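PDB 4BLP: packaging enzyme P4 from Pseudomonas phage phi13, which is an NTPase of the RecA-like, P-loop helicase class that probably uses NTP hydrolysis to drive RNA into the viral procapsid. Local coordinates for residues E65-V70 with P74-K79. Sequence-based numbering, arbitrary orientation.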
loop_
_atom_site.group_PDB
_atom_site.type_symbol
_atom_site.label_atom_id
_atom_site.label_comp_id
_atom_site.label_asym_id
_atom_site.label_seq_id
_atom_site.Cartn_x
_atom_site.Cartn_y
_atom_site.Cartn_z
ATOM N N GLU D 65 25.201 -22.824 8.572
ATOM C CA GLU D 65 24.376 -21.639 8.266
ATOM C C GLU D 65 23.155 -21.483 9.155
ATOM O O GLU D 65 22.435 -22.447 9.385
ATOM C CB GLU D 65 23.878 -21.697 6.814
ATOM C CG GLU D 65 24.990 -21.543 5.778
ATOM C CD GLU D 65 24.579 -21.736 4.327
ATOM O OE1 GLU D 65 23.712 -22.600 4.042
ATOM O OE2 GLU D 65 25.174 -21.057 3.455
ATOM N N ILE D 66 22.907 -20.268 9.649
ATOM C CA ILE D 66 21.689 -19.976 10.408
ATOM C C ILE D 66 20.921 -18.924 9.612
ATOM O O ILE D 66 21.407 -17.804 9.468
ATOM C CB ILE D 66 21.924 -19.499 11.853
ATOM C CG1 ILE D 66 22.768 -20.516 12.662
ATOM C CG2 ILE D 66 20.550 -19.231 12.560
ATOM C CD1 ILE D 66 23.332 -19.893 13.966
ATOM N N LEU D 67 19.722 -19.265 9.163
ATOM C CA LEU D 67 18.858 -18.317 8.460
ATOM C C LEU D 67 17.998 -17.572 9.481
ATOM O O LEU D 67 17.419 -18.196 10.380
ATOM C CB LEU D 67 17.936 -19.093 7.491
ATOM C CG LEU D 67 16.896 -18.266 6.713
ATOM C CD1 LEU D 67 17.603 -17.356 5.651
ATOM C CD2 LEU D 67 15.885 -19.214 6.019
ATOM N N PHE D 68 17.906 -16.249 9.356
ATOM C CA PHE D 68 17.041 -15.438 10.211
ATOM C C PHE D 68 16.572 -14.237 9.400
ATOM O O PHE D 68 16.842 -14.152 8.193
ATOM C CB PHE D 68 17.763 -15.028 11.514
ATOM C CG PHE D 68 18.996 -14.145 11.370
ATOM C CD1 PHE D 68 20.212 -14.677 10.933
ATOM C CD2 PHE D 68 18.959 -12.807 11.755
ATOM C CE1 PHE D 68 21.370 -13.871 10.866
ATOM C CE2 PHE D 68 20.112 -12.016 11.703
ATOM C CZ PHE D 68 21.299 -12.541 11.223
ATOM N N ALA D 69 15.840 -13.319 10.042
ATOM C CA ALA D 69 15.352 -12.174 9.294
ATOM C C ALA D 69 15.276 -10.959 10.162
ATOM O O ALA D 69 15.014 -11.079 11.363
ATOM C CB ALA D 69 13.943 -12.492 8.733
ATOM N N VAL D 70 15.435 -9.783 9.546
ATOM C CA VAL D 70 15.151 -8.507 10.240
ATOM C C VAL D 70 14.149 -7.796 9.311
ATOM O O VAL D 70 14.479 -7.500 8.153
ATOM C CB VAL D 70 16.411 -7.681 10.602
ATOM C CG1 VAL D 70 17.270 -8.384 11.670
ATOM C CG2 VAL D 70 17.228 -7.295 9.408
ATOM N N PRO D 74 16.036 -11.149 4.627
ATOM C CA PRO D 74 16.581 -12.430 5.088
ATOM C C PRO D 74 18.084 -12.290 5.295
ATOM O O PRO D 74 18.768 -11.593 4.521
ATOM C CB PRO D 74 16.303 -13.381 3.914
ATOM C CG PRO D 74 16.349 -12.487 2.681
ATOM C CD PRO D 74 15.899 -11.096 3.145
ATOM N N LEU D 75 18.608 -12.977 6.302
ATOM C CA LEU D 75 20.050 -12.930 6.588
ATOM C C LEU D 75 20.521 -14.311 6.954
ATOM O O LEU D 75 19.758 -15.128 7.479
ATOM C CB LEU D 75 20.313 -12.011 7.793
ATOM C CG LEU D 75 20.049 -10.505 7.576
ATOM C CD1 LEU D 75 20.104 -9.773 8.904
ATOM C CD2 LEU D 75 21.062 -9.906 6.581
ATOM N N VAL D 76 21.802 -14.548 6.689
ATOM C CA VAL D 76 22.427 -15.795 7.110
ATOM C C VAL D 76 23.704 -15.448 7.832
ATOM O O VAL D 76 24.454 -14.577 7.377
ATOM C CB VAL D 76 22.714 -16.728 5.903
ATOM C CG1 VAL D 76 23.545 -17.951 6.344
ATOM C CG2 VAL D 76 21.415 -17.195 5.250
ATOM N N VAL D 77 23.953 -16.101 8.950
ATOM C CA VAL D 77 25.263 -16.025 9.591
ATOM C C VAL D 77 25.921 -17.415 9.347
ATOM O O VAL D 77 25.252 -18.456 9.514
ATOM C CB VAL D 77 25.249 -15.610 11.082
ATOM C CG1 VAL D 77 24.374 -16.539 11.905
ATOM C CG2 VAL D 77 26.688 -15.580 11.653
ATOM N N ASP D 78 27.177 -17.432 8.896
ATOM C CA ASP D 78 27.884 -18.712 8.735
ATOM C C ASP D 78 28.854 -18.854 9.909
ATOM O O ASP D 78 29.800 -18.069 10.045
ATOM C CB ASP D 78 28.591 -18.825 7.376
ATOM C CG ASP D 78 29.118 -20.264 7.180
ATOM O OD1 ASP D 78 30.105 -20.620 7.830
ATOM O OD2 ASP D 78 28.428 -21.077 6.515
ATOM N N LYS D 79 28.600 -19.860 10.783
ATOM C CA LYS D 79 29.403 -20.091 11.990
ATOM C C LYS D 79 30.848 -20.459 11.677
ATOM O O LYS D 79 31.719 -20.173 12.497
ATOM C CB LYS D 79 28.773 -21.240 12.825
ATOM C CG LYS D 79 27.425 -20.796 13.409
ATOM C CD LYS D 79 26.823 -21.932 14.281
ATOM C CE LYS D 79 26.120 -22.932 13.398
ATOM N NZ LYS D 79 25.652 -24.120 14.172
HETATM O O HOH W 1 27.551 -20.087 4.301
HETATM O O HOH W 2 23.074 -24.048 11.842
#
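Leu75 CB lies over one face of the Phe68 ring, offset toward its rim, in an antiparallel β-hairpin made by strands 65-70 and 73-78; this CH-π contact puts it 3.8 Å from the ring centroid. At the ring's edge, close to its plane, are Ile66 O and Val77 N. Phe68 reaches this place because its CG stands between its own backbone N and carbonyl carbon (chi1 63°), which turns the ring over the neighbouring strand. Leu75 CD1 touches both Phe68 CE2 and Val70 CG2, while Ile66 CB and Val77 CG1 meet with their side chains running alongside each other. Phe68 packs on both helix 193-205 and helix 233-248, Leu75 and Val70 on the first and Ile66 on the second. Two hydrogen-bonded pairs, Ile66 with Val77 and Phe68 with Leu75, join the strands; Ile66 N meets Val77 O in the carbonyl plane, whereas Leu75 N sits above that of Phe68, 35° out of it, 2.8 Å from Phe68 O. On the other face Leu67 CD1 touches Val76 CG2, and Glu65 approaches Asp78, their carboxylate planes 74° apart. Glu65 OE1 accepts from Leu54 N and Leu62 N, OE2 from Arg55 N; Asp78 OD2 bonds Ser64 OG, and OD1 caps helix 79-91 at Ala81 N. Between the acids, one water donates to both Glu65 OE2, at 2.7 Å, and Asp78 OD2, at 2.6 Å.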